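Local structure of CBS domain protein (Sulfolobus tokodaii, 2EF7) at residues A[1-6]-A[83-88]; A[13-18]-A[33-38]; A[17-22]-A[40-45]; A[47-52]-A[72-77]. The protein is of unknown function but carries a pair of CBS domains, a module that in many relatives binds adenosine-containing ligands and regulates partner domains or proteins. All coordinates share one frame; numbering follows the deposited sequence.

Contacts 2, 3 and 4 all hold one four-stranded mixed sheet. Contact 1 stands apart, on the opposite side of the chain's centre, with its own centre about 26 to 28 Å from theirs. Contacts 2 and 3 share V17 and T18 and join strands 16-18 and 37-42. Contact 4 adds strand 74-75 to the outer side of strand 45-51. None lies wholly in the core: contacts 1 and 3 are partly buried, contacts 2 and 4 nearer the surface. Their chemistry differs. Contact 2 is apolar packing, contact 3 adds parallel strand bonds and a salt bridge, and contact 4 is antiparallel pairing. Contact 1 ties the N-terminal segment to a helix start.

Contact 1: A[1-6]-A[83-88]; sequences MEEEIV and DSPITG
I86 meets E4 and I5 with both its backbone and its side chain. Its N donates to E4 O at 2.8 Å, with an N-H...O angle of 159° and the donor tilted from the carbonyl plane. I86 CB stands 3.8 Å from E4 O. CG1 is anti to the carbonyl carbon (chi1 -66°), which brings it to 3.2 Å from E4 O and 3.3 Å from E4 CB. At the tip, I86 CD1 reaches the peptide group of I5, 3.7 Å from I5 C. The side chain also packs on I119 and A122 of helix 116-126. An alanine here would probably open a gap beside E4 CB and the I5 carbonyl group and weaken the packing on that helix.

V6 N makes the second bond, to S84 O at 2.8 Å, nearly along the C=O axis. V6 CG2 rests against S84 CB at 3.9 Å. The E3 carboxylate touches P85 CB and CG, with E3 OE1 3.4 Å from P85 CG. E3 OE2 has a long, weak ion pair with R94 of the second subunit, and E4 OE2 is hydrogen-bonded to Y9 OH.

I5 and P85 form a single backbone bridge, and P85 is the N-cap residue of helix 86-96. The N-terminal segment is thus pinned to a helix start of the second CBS motif, consistent with a paired CBS (Bateman) module.

Contact 2: A[13-18]-A[33-38]; sequences QVISVT and KNIGSV
I15, just before strand 16-18, and V17 within it pack on V38 of strand 37-42, yet the two segments share no hydrogen bond. The backbones of I15 and V17 bond to I39 instead, the residue after V38. The contact belongs to the beta-alpha-beta unit of the first CBS motif, which helix 23-33 completes. The helix ends in a Schellman motif with N34 at its C-prime position, and the chain then returns to the sheet as strand 37-42.

I15 is the centre of the packing. I35 is extended at chi2 (-178°), and its CD1 comes to 3.6 Å from I15 CB and equally close to I15 CG1. I15 CG2 leans on V38 CG1 at 3.8 Å. I15 CD1 touches the aliphatic part of K33, 3.9 Å from K33 CE. The helix closes over this cluster, with V29 against I15 and M30 against V38. An alanine at I15 would probably leave I35 CD1 and V38 CG1 beside a gap and K33 CE without its apolar neighbour. The backbone adds one CA-H...O contact, V38 CA to I15 O at 3.4 Å. The V17 and V38 side chains cross at about a right angle, CG2 of V17 lying 3.9 Å from CG2 of V38.

Contact 3: A[17-22]-A[40-45]; sequences VTKDAK and VVDGNK
V17 and T18 pair with V40 and V41 as parallel strand neighbours. Two backbone hydrogen bonds carry this pairing. V41 N donates to V17 O at 2.9 Å, with an N-H...O angle of 163°. K19 N donates to V41 O, but its bent geometry makes that bond weak. CA-H...O contacts fill in between: V40 CA lies 3.2 Å from V17 O, and T18 CA lies near V41 O.

The charged part is a salt bridge between K19 and D42. The K19 chain is extended beyond CG, and its NZ reaches D42 OD2 at 2.7 Å. NZ comes from above the carboxylate plane, 44° out of it. The aliphatic end of the lysine also lies against the acid, with K19 CE 3.1 Å from D42 OD2. D42 CG is anti to its backbone N (chi1 -176°), which places CG on the K19 side, where OD2 meets NZ. K19 also touches E70.

Apolar contacts complete the interface. V40 CG1 packs against K19 CA at 3.5 Å. V17 CG2 and V40 CG2 meet more loosely at 4.2 Å, and I26 of helix 23-33 packs on V17.

Turns close both segments. A type I turn runs from T18 to A21, where T18 OG1 donates to D20 OD1 at 2.7 Å. A type I' turn from D42 to K45, with positive phi at G43 and N44, leads into strand 45-51.

The arrangement is the parallel pairing of a beta-alpha-beta unit followed by a tight hairpin, as in the CBS fold.

Contact 4: A[47-52]-A[72-77]; sequences VGIITE and FMTASL
F72 turns the CE1 and CZ atoms of its ring to I50, and the two side chains cross at about a right angle. I50 CG2 approaches the ring obliquely, 3.8 Å from F72 CE1, and I50 CD1 is close to F72 CZ. L23 and I26 of helix 23-33, with I55 and A58 of helix 52-60, also pack on F72. The ring thus packs between I50 and these two helices.

The motif is an antiparallel edge pairing. Strand 74-75 lies against strand 45-51 and so brings a strand of the second CBS sequence range onto the sheet that holds strands of the first. I49 and T74 form a hydrogen-bonded pair, with T74 N to I49 O at 2.8 Å and I49 N to T74 O at 3.0 Å. Their side chains run side by side, and T74 OG1 is hydrogen-bonded to D54 OD2. S76 N donates to V47 O at 3.2 Å; the bond is straight at hydrogen (179°), but its donor stands above the carbonyl plane.

V47 and G48 form a classic beta bulge opposite V40. G48 and A75 are a non-hydrogen-bonded pair with CA atoms 4.3 Å apart. G48 has no side chain, and T74 O lies close to its CA.

M73, a selenomethionine, packs its CB on I50 CG1 at 3.5 Å. Its CG sits between the backbone N and the carbonyl carbon (chi1 71°). From there the extended chain carries the selenium past G48 CA and brings the terminal M73 CE to 3.5 Å from V47 O.

Contact 1: A[1-6]-A[83-88]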
loop_
_atom_site.group_PDB
_atom_site.type_symbol
_atom_site.label_atom_id
_atom_site.label_comp_id
_atom_site.label_asym_id
_atom_site.label_seq_id
_atom_site.Cartn_x
_atom_site.Cartn_y
_atom_site.Cartn_z
HETATM N N MSE A 1 -15.105 -20.115 4.582
HETATM C CA MSE A 1 -13.700 -20.533 4.346
HETATM C C MSE A 1 -12.977 -20.733 5.669
HETATM O O MSE A 1 -13.349 -20.154 6.693
HETATM C CB MSE A 1 -12.979 -19.461 3.541
HETATM C CG MSE A 1 -13.614 -19.185 2.217
HETATM SE SE MSE A 1 -12.723 -17.672 1.509
HETATM C CE MSE A 1 -12.027 -16.948 3.134
ATOM N N GLU A 2 -11.939 -21.562 5.643
ATOM C CA GLU A 2 -11.151 -21.832 6.838
ATOM C C GLU A 2 -10.233 -20.640 7.125
ATOM O O GLU A 2 -10.009 -19.803 6.254
ATOM C CB GLU A 2 -10.318 -23.100 6.629
ATOM C CG GLU A 2 -11.150 -24.308 6.227
ATOM C CD GLU A 2 -10.301 -25.518 5.883
ATOM O OE1 GLU A 2 -10.883 -26.579 5.568
ATOM O OE2 GLU A 2 -9.055 -25.408 5.924
ATOM N N GLU A 3 -9.709 -20.565 8.345
ATOM C CA GLU A 3 -8.814 -19.475 8.711
ATOM C C GLU A 3 -7.451 -19.638 8.047
ATOM O O GLU A 3 -6.945 -20.745 7.931
ATOM C CB GLU A 3 -8.617 -19.433 10.235
ATOM C CG GLU A 3 -9.853 -19.026 11.039
ATOM C CD GLU A 3 -9.639 -19.147 12.544
ATOM O OE1 GLU A 3 -9.257 -20.249 12.999
ATOM O OE2 GLU A 3 -9.853 -18.147 13.268
ATOM N N GLU A 4 -6.870 -18.535 7.593
ATOM C CA GLU A 4 -5.532 -18.566 7.003
ATOM C C GLU A 4 -4.643 -18.641 8.241
ATOM O O GLU A 4 -5.055 -18.181 9.302
ATOM C CB GLU A 4 -5.236 -17.261 6.264
ATOM C CG GLU A 4 -6.091 -17.004 5.052
ATOM C CD GLU A 4 -5.623 -17.785 3.850
ATOM O OE1 GLU A 4 -5.382 -19.002 3.994
ATOM O OE2 GLU A 4 -5.500 -17.182 2.763
ATOM N N ILE A 5 -3.445 -19.209 8.130
ATOM C CA ILE A 5 -2.570 -19.283 9.298
ATOM C C ILE A 5 -1.243 -18.559 9.083
ATOM O O ILE A 5 -0.746 -18.481 7.966
ATOM C CB ILE A 5 -2.291 -20.751 9.726
ATOM C CG1 ILE A 5 -1.450 -21.469 8.671
ATOM C CG2 ILE A 5 -3.614 -21.489 9.941
ATOM C CD1 ILE A 5 -0.929 -22.830 9.134
ATOM N N VAL A 6 -0.694 -18.026 10.171
ATOM C CA VAL A 6 0.571 -17.286 10.171
ATOM C C VAL A 6 1.663 -17.886 9.283
ATOM O O VAL A 6 2.267 -17.195 8.466
ATOM C CB VAL A 6 1.103 -17.164 11.625
ATOM C CG1 VAL A 6 2.490 -16.541 11.640
ATOM C CG2 VAL A 6 0.127 -16.324 12.453
ATOM N N ASP A 83 1.355 -21.833 13.808
ATOM C CA ASP A 83 0.094 -22.529 13.563
ATOM C C ASP A 83 -1.105 -21.647 13.878
ATOM O O ASP A 83 -2.236 -22.059 13.682
ATOM C CB ASP A 83 -0.010 -23.815 14.401
ATOM C CG ASP A 83 0.875 -24.925 13.877
ATOM O OD1 ASP A 83 1.107 -24.973 12.648
ATOM O OD2 ASP A 83 1.320 -25.763 14.690
ATOM N N SER A 84 -0.856 -20.439 14.378
ATOM C CA SER A 84 -1.946 -19.517 14.726
ATOM C C SER A 84 -2.691 -18.964 13.527
ATOM O O SER A 84 -2.110 -18.754 12.457
ATOM C CB SER A 84 -1.425 -18.305 15.496
ATOM O OG SER A 84 -0.764 -18.684 16.689
ATOM N N PRO A 85 -4.001 -18.714 13.700
ATOM C CA PRO A 85 -4.807 -18.157 12.614
ATOM C C PRO A 85 -4.329 -16.712 12.437
ATOM O O PRO A 85 -3.850 -16.091 13.384
ATOM C CB PRO A 85 -6.230 -18.212 13.166
ATOM C CG PRO A 85 -6.189 -19.379 14.115
ATOM C CD PRO A 85 -4.856 -19.180 14.808
ATOM N N ILE A 86 -4.458 -16.193 11.225
ATOM C CA ILE A 86 -4.049 -14.832 10.906
ATOM C C ILE A 86 -4.582 -13.794 11.894
ATOM O O ILE A 86 -3.840 -12.950 12.378
ATOM C CB ILE A 86 -4.535 -14.457 9.489
ATOM C CG1 ILE A 86 -3.812 -15.331 8.465
ATOM C CG2 ILE A 86 -4.309 -12.968 9.213
ATOM C CD1 ILE A 86 -2.316 -15.120 8.437
ATOM N N THR A 87 -5.874 -13.864 12.185
ATOM C CA THR A 87 -6.491 -12.904 13.092
ATOM C C THR A 87 -5.920 -12.972 14.493
ATOM O O THR A 87 -5.997 -12.004 15.246
ATOM C CB THR A 87 -8.014 -13.086 13.139
ATOM O OG1 THR A 87 -8.340 -14.412 13.562
ATOM C CG2 THR A 87 -8.596 -12.846 11.766
ATOM N N GLY A 88 -5.340 -14.112 14.843
ATOM C CA GLY A 88 -4.738 -14.241 16.153
ATOM C C GLY A 88 -3.545 -13.307 16.223
ATOM O O GLY A 88 -3.348 -12.591 17.211
#

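Contact 2: A[13-18]-A[33-38]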
loop_
_atom_site.group_PDB
_atom_site.type_symbol
_atom_site.label_atom_id
_atom_site.label_comp_id
_atom_site.label_asym_id
_atom_site.label_seq_id
_atom_site.Cartn_x
_atom_site.Cartn_y
_atom_site.Cartn_z
ATOM N N GLN A 13 13.289 -17.373 6.867
ATOM C CA GLN A 13 14.707 -17.112 6.649
ATOM C C GLN A 13 15.084 -15.740 7.209
ATOM O O GLN A 13 15.767 -14.960 6.542
ATOM C CB GLN A 13 15.032 -17.136 5.149
ATOM C CG GLN A 13 14.452 -18.316 4.387
ATOM C CD GLN A 13 14.938 -19.647 4.918
ATOM O OE1 GLN A 13 16.139 -19.923 4.928
ATOM N NE2 GLN A 13 14.005 -20.484 5.364
ATOM N N VAL A 14 14.630 -15.430 8.419
ATOM C CA VAL A 14 14.961 -14.140 9.015
ATOM C C VAL A 14 16.330 -14.263 9.661
ATOM O O VAL A 14 16.780 -15.365 9.947
ATOM C CB VAL A 14 13.925 -13.725 10.073
ATOM C CG1 VAL A 14 12.553 -13.617 9.427
ATOM C CG2 VAL A 14 13.902 -14.735 11.208
ATOM N N ILE A 15 16.994 -13.137 9.892
ATOM C CA ILE A 15 18.315 -13.167 10.493
ATOM C C ILE A 15 18.259 -12.883 11.979
ATOM O O ILE A 15 17.603 -11.932 12.411
ATOM C CB ILE A 15 19.242 -12.132 9.834
ATOM C CG1 ILE A 15 19.332 -12.405 8.331
ATOM C CG2 ILE A 15 20.610 -12.174 10.487
ATOM C CD1 ILE A 15 19.895 -13.772 7.985
ATOM N N SER A 16 18.962 -13.701 12.760
ATOM C CA SER A 16 19.003 -13.521 14.204
ATOM C C SER A 16 20.433 -13.574 14.718
ATOM O O SER A 16 21.314 -14.104 14.057
ATOM C CB SER A 16 18.203 -14.624 14.893
ATOM O OG SER A 16 18.854 -15.873 14.738
ATOM N N VAL A 17 20.649 -13.025 15.909
ATOM C CA VAL A 17 21.961 -13.036 16.552
ATOM C C VAL A 17 21.694 -13.432 17.989
ATOM O O VAL A 17 20.605 -13.171 18.507
ATOM C CB VAL A 17 22.647 -11.633 16.519
ATOM C CG1 VAL A 17 22.840 -11.180 15.070
ATOM C CG2 VAL A 17 21.814 -10.615 17.310
ATOM N N THR A 18 22.667 -14.060 18.636
ATOM C CA THR A 18 22.476 -14.487 20.013
ATOM C C THR A 18 22.534 -13.289 20.945
ATOM O O THR A 18 23.115 -12.256 20.611
ATOM C CB THR A 18 23.542 -15.512 20.440
ATOM O OG1 THR A 18 24.815 -14.871 20.520
ATOM C CG2 THR A 18 23.626 -16.631 19.427
ATOM N N LYS A 33 24.338 -8.591 5.066
ATOM C CA LYS A 33 23.059 -9.158 4.650
ATOM C C LYS A 33 22.158 -8.041 4.121
ATOM O O LYS A 33 21.075 -8.295 3.598
ATOM C CB LYS A 33 22.365 -9.837 5.833
ATOM C CG LYS A 33 23.015 -11.118 6.321
ATOM C CD LYS A 33 22.946 -12.210 5.274
ATOM C CE LYS A 33 23.163 -13.574 5.897
ATOM N NZ LYS A 33 24.415 -13.638 6.693
ATOM N N ASN A 34 22.616 -6.802 4.273
ATOM C CA ASN A 34 21.866 -5.631 3.839
ATOM C C ASN A 34 20.451 -5.634 4.414
ATOM O O ASN A 34 19.465 -5.604 3.674
ATOM C CB ASN A 34 21.816 -5.564 2.309
ATOM C CG ASN A 34 21.189 -4.272 1.800
ATOM O OD1 ASN A 34 21.436 -3.193 2.337
ATOM N ND2 ASN A 34 20.382 -4.378 0.749
ATOM N N ILE A 35 20.354 -5.678 5.739
ATOM C CA ILE A 35 19.058 -5.668 6.413
ATOM C C ILE A 35 19.045 -4.553 7.468
ATOM O O ILE A 35 20.106 -4.099 7.914
ATOM C CB ILE A 35 18.762 -7.038 7.082
ATOM C CG1 ILE A 35 19.940 -7.467 7.968
ATOM C CG2 ILE A 35 18.499 -8.083 6.013
ATOM C CD1 ILE A 35 19.748 -8.831 8.626
ATOM N N GLY A 36 17.855 -4.114 7.862
ATOM C CA GLY A 36 17.747 -3.045 8.843
ATOM C C GLY A 36 17.494 -3.433 10.291
ATOM O O GLY A 36 17.319 -2.556 11.151
ATOM N N SER A 37 17.467 -4.734 10.570
ATOM C CA SER A 37 17.238 -5.220 11.926
ATOM C C SER A 37 17.438 -6.733 12.013
ATOM O O SER A 37 17.407 -7.437 11.010
ATOM C CB SER A 37 15.808 -4.884 12.379
ATOM O OG SER A 37 14.859 -5.559 11.567
ATOM N N VAL A 38 17.649 -7.226 13.223
ATOM C CA VAL A 38 17.812 -8.651 13.430
ATOM C C VAL A 38 17.083 -9.028 14.705
ATOM O O VAL A 38 16.885 -8.203 15.592
ATOM C CB VAL A 38 19.304 -9.064 13.576
ATOM C CG1 VAL A 38 20.049 -8.813 12.273
ATOM C CG2 VAL A 38 19.954 -8.295 14.722
#

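Contact 3: A[17-22]-A[40-45]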
loop_
_atom_site.group_PDB
_atom_site.type_symbol
_atom_site.label_atom_id
_atom_site.label_comp_id
_atom_site.label_asym_id
_atom_site.label_seq_id
_atom_site.Cartn_x
_atom_site.Cartn_y
_atom_site.Cartn_z
ATOM N N VAL A 17 20.649 -13.025 15.909
ATOM C CA VAL A 17 21.961 -13.036 16.552
ATOM C C VAL A 17 21.694 -13.432 17.989
ATOM O O VAL A 17 20.605 -13.171 18.507
ATOM C CB VAL A 17 22.647 -11.633 16.519
ATOM C CG1 VAL A 17 22.840 -11.180 15.070
ATOM C CG2 VAL A 17 21.814 -10.615 17.310
ATOM N N THR A 18 22.667 -14.060 18.636
ATOM C CA THR A 18 22.476 -14.487 20.013
ATOM C C THR A 18 22.534 -13.289 20.945
ATOM O O THR A 18 23.115 -12.256 20.611
ATOM C CB THR A 18 23.542 -15.512 20.440
ATOM O OG1 THR A 18 24.815 -14.871 20.520
ATOM C CG2 THR A 18 23.626 -16.631 19.427
ATOM N N LYS A 19 21.936 -13.433 22.124
ATOM C CA LYS A 19 21.890 -12.342 23.091
ATOM C C LYS A 19 23.237 -11.826 23.592
ATOM O O LYS A 19 23.297 -10.773 24.221
ATOM C CB LYS A 19 21.005 -12.727 24.279
ATOM C CG LYS A 19 21.511 -13.881 25.113
ATOM C CD LYS A 19 20.645 -14.040 26.360
ATOM C CE LYS A 19 21.114 -15.209 27.217
ATOM N NZ LYS A 19 20.341 -15.305 28.487
ATOM N N ASP A 20 24.318 -12.551 23.329
ATOM C CA ASP A 20 25.627 -12.076 23.766
ATOM C C ASP A 20 26.518 -11.670 22.581
ATOM O O ASP A 20 27.711 -11.425 22.749
ATOM C CB ASP A 20 26.323 -13.131 24.626
ATOM C CG ASP A 20 26.781 -14.328 23.828
ATOM O OD1 ASP A 20 26.098 -14.697 22.849
ATOM O OD2 ASP A 20 27.824 -14.911 24.192
ATOM N N ALA A 21 25.925 -11.590 21.390
ATOM C CA ALA A 21 26.654 -11.189 20.188
ATOM C C ALA A 21 27.118 -9.751 20.394
ATOM O O ALA A 21 26.397 -8.952 20.990
ATOM C CB ALA A 21 25.742 -11.277 18.982
ATOM N N LYS A 22 28.307 -9.412 19.903
ATOM C CA LYS A 22 28.838 -8.057 20.088
ATOM C C LYS A 22 28.316 -7.068 19.051
ATOM O O LYS A 22 28.054 -7.434 17.908
ATOM C CB LYS A 22 30.368 -8.078 20.057
ATOM C CG LYS A 22 31.002 -8.961 21.117
ATOM C CD LYS A 22 32.497 -9.107 20.870
ATOM C CE LYS A 22 33.153 -10.064 21.852
ATOM N NZ LYS A 22 33.108 -9.549 23.250
ATOM N N VAL A 40 16.975 -10.934 18.198
ATOM C CA VAL A 40 17.960 -11.417 19.152
ATOM C C VAL A 40 17.344 -12.676 19.775
ATOM O O VAL A 40 16.185 -12.652 20.209
ATOM C CB VAL A 40 18.240 -10.399 20.262
ATOM C CG1 VAL A 40 19.306 -10.953 21.190
ATOM C CG2 VAL A 40 18.678 -9.044 19.648
ATOM N N VAL A 41 18.094 -13.776 19.782
ATOM C CA VAL A 41 17.589 -15.012 20.359
ATOM C C VAL A 41 18.429 -15.503 21.517
ATOM O O VAL A 41 19.613 -15.175 21.647
ATOM C CB VAL A 41 17.493 -16.175 19.330
ATOM C CG1 VAL A 41 16.534 -15.810 18.209
ATOM C CG2 VAL A 41 18.862 -16.517 18.782
ATOM N N ASP A 42 17.773 -16.286 22.364
ATOM C CA ASP A 42 18.371 -16.898 23.533
ATOM C C ASP A 42 18.075 -18.361 23.249
ATOM O O ASP A 42 16.947 -18.803 23.428
ATOM C CB ASP A 42 17.629 -16.443 24.792
ATOM C CG ASP A 42 18.254 -16.977 26.072
ATOM O OD1 ASP A 42 18.763 -18.116 26.069
ATOM O OD2 ASP A 42 18.223 -16.258 27.093
ATOM N N GLY A 43 19.072 -19.099 22.770
ATOM C CA GLY A 43 18.859 -20.499 22.448
ATOM C C GLY A 43 17.702 -20.705 21.476
ATOM O O GLY A 43 16.794 -21.498 21.741
ATOM N N ASN A 44 17.736 -19.987 20.355
ATOM C CA ASN A 44 16.703 -20.060 19.315
ATOM C C ASN A 44 15.391 -19.347 19.646
ATOM O O ASN A 44 14.516 -19.212 18.786
ATOM C CB ASN A 44 16.391 -21.512 18.960
ATOM C CG ASN A 44 17.615 -22.279 18.518
ATOM O OD1 ASN A 44 18.383 -21.809 17.675
ATOM N ND2 ASN A 44 17.803 -23.472 19.078
ATOM N N LYS A 45 15.239 -18.887 20.879
ATOM C CA LYS A 45 14.006 -18.211 21.254
ATOM C C LYS A 45 14.177 -16.699 21.239
ATOM O O LYS A 45 15.116 -16.177 21.826
ATOM C CB LYS A 45 13.553 -18.696 22.631
ATOM C CG LYS A 45 13.288 -20.208 22.652
ATOM C CD LYS A 45 12.834 -20.692 24.017
ATOM C CE LYS A 45 12.375 -22.154 23.978
ATOM N NZ LYS A 45 13.421 -23.071 23.451
#

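Contact 4: A[47-52]-A[72-77]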
loop_
_atom_site.group_PDB
_atom_site.type_symbol
_atom_site.label_atom_id
_atom_site.label_comp_id
_atom_site.label_asym_id
_atom_site.label_seq_id
_atom_site.Cartn_x
_atom_site.Cartn_y
_atom_site.Cartn_z
ATOM N N VAL A 47 14.138 -12.904 22.058
ATOM C CA VAL A 47 14.120 -12.139 23.307
ATOM C C VAL A 47 14.152 -10.642 23.026
ATOM O O VAL A 47 14.087 -9.820 23.938
ATOM C CB VAL A 47 15.299 -12.489 24.227
ATOM C CG1 VAL A 47 15.068 -13.847 24.867
ATOM C CG2 VAL A 47 16.592 -12.484 23.438
ATOM N N GLY A 48 14.241 -10.282 21.754
ATOM C CA GLY A 48 14.268 -8.874 21.417
ATOM C C GLY A 48 14.578 -8.618 19.958
ATOM O O GLY A 48 14.574 -9.534 19.133
ATOM N N ILE A 49 14.850 -7.354 19.648
ATOM C CA ILE A 49 15.168 -6.949 18.292
ATOM C C ILE A 49 16.143 -5.774 18.308
ATOM O O ILE A 49 16.093 -4.923 19.194
ATOM C CB ILE A 49 13.889 -6.542 17.525
ATOM C CG1 ILE A 49 14.225 -6.247 16.065
ATOM C CG2 ILE A 49 13.255 -5.326 18.175
ATOM C CD1 ILE A 49 13.017 -5.830 15.230
ATOM N N ILE A 50 17.040 -5.757 17.329
ATOM C CA ILE A 50 18.018 -4.686 17.192
ATOM C C ILE A 50 17.830 -4.062 15.816
ATOM O O ILE A 50 17.931 -4.751 14.800
ATOM C CB ILE A 50 19.469 -5.218 17.314
ATOM C CG1 ILE A 50 19.750 -5.645 18.758
ATOM C CG2 ILE A 50 20.454 -4.148 16.876
ATOM C CD1 ILE A 50 21.076 -6.369 18.960
ATOM N N THR A 51 17.526 -2.766 15.787
ATOM C CA THR A 51 17.348 -2.051 14.526
ATOM C C THR A 51 18.569 -1.178 14.337
ATOM O O THR A 51 19.381 -1.041 15.257
ATOM C CB THR A 51 16.154 -1.107 14.563
ATOM O OG1 THR A 51 16.359 -0.146 15.611
ATOM C CG2 THR A 51 14.861 -1.883 14.803
ATOM N N GLU A 52 18.691 -0.581 13.156
ATOM C CA GLU A 52 19.823 0.297 12.876
ATOM C C GLU A 52 19.841 1.413 13.906
ATOM O O GLU A 52 20.902 1.836 14.353
ATOM C CB GLU A 52 19.698 0.911 11.484
ATOM C CG GLU A 52 19.574 -0.113 10.392
ATOM C CD GLU A 52 19.481 0.523 9.031
ATOM O OE1 GLU A 52 18.645 1.435 8.862
ATOM O OE2 GLU A 52 20.236 0.114 8.130
ATOM N N PHE A 72 21.570 -3.555 24.537
ATOM C CA PHE A 72 21.058 -2.394 23.810
ATOM C C PHE A 72 19.915 -2.674 22.856
ATOM O O PHE A 72 19.426 -1.769 22.177
ATOM C CB PHE A 72 22.202 -1.695 23.058
ATOM C CG PHE A 72 22.760 -2.476 21.901
ATOM C CD1 PHE A 72 22.356 -2.197 20.598
ATOM C CD2 PHE A 72 23.731 -3.462 22.106
ATOM C CE1 PHE A 72 22.916 -2.882 19.510
ATOM C CE2 PHE A 72 24.294 -4.156 21.033
ATOM C CZ PHE A 72 23.890 -3.864 19.732
HETATM N N MSE A 73 19.484 -3.927 22.805
HETATM C CA MSE A 73 18.379 -4.307 21.936
HETATM C C MSE A 73 17.082 -3.729 22.501
HETATM O O MSE A 73 17.059 -3.176 23.597
HETATM C CB MSE A 73 18.245 -5.833 21.918
HETATM C CG MSE A 73 17.724 -6.379 23.240
HETATM SE SE MSE A 73 17.617 -8.300 23.333
HETATM C CE MSE A 73 17.040 -8.480 25.206
ATOM N N THR A 74 16.006 -3.845 21.732
ATOM C CA THR A 74 14.695 -3.429 22.206
ATOM C C THR A 74 14.182 -4.767 22.739
ATOM O O THR A 74 13.986 -5.705 21.962
ATOM C CB THR A 74 13.787 -2.959 21.059
ATOM O OG1 THR A 74 14.257 -1.698 20.561
ATOM C CG2 THR A 74 12.353 -2.814 21.547
ATOM N N ALA A 75 14.007 -4.874 24.054
ATOM C CA ALA A 75 13.547 -6.122 24.652
ATOM C C ALA A 75 12.091 -6.401 24.338
ATOM O O ALA A 75 11.260 -5.496 24.364
ATOM C CB ALA A 75 13.752 -6.099 26.166
ATOM N N SER A 76 11.790 -7.660 24.036
ATOM C CA SER A 76 10.423 -8.077 23.732
ATOM C C SER A 76 10.277 -9.587 23.688
ATOM O O SER A 76 11.055 -10.284 23.031
ATOM C CB SER A 76 9.960 -7.507 22.395
ATOM O OG SER A 76 8.677 -8.019 22.077
ATOM N N LEU A 77 9.259 -10.083 24.382
ATOM C CA LEU A 77 8.995 -11.509 24.431
ATOM C C LEU A 77 7.680 -11.829 23.733
ATOM O O LEU A 77 7.259 -12.982 23.703
ATOM C CB LEU A 77 8.953 -11.989 25.890
ATOM C CG LEU A 77 10.267 -11.925 26.682
ATOM C CD1 LEU A 77 10.009 -12.200 28.161
ATOM C CD2 LEU A 77 11.243 -12.945 26.123
#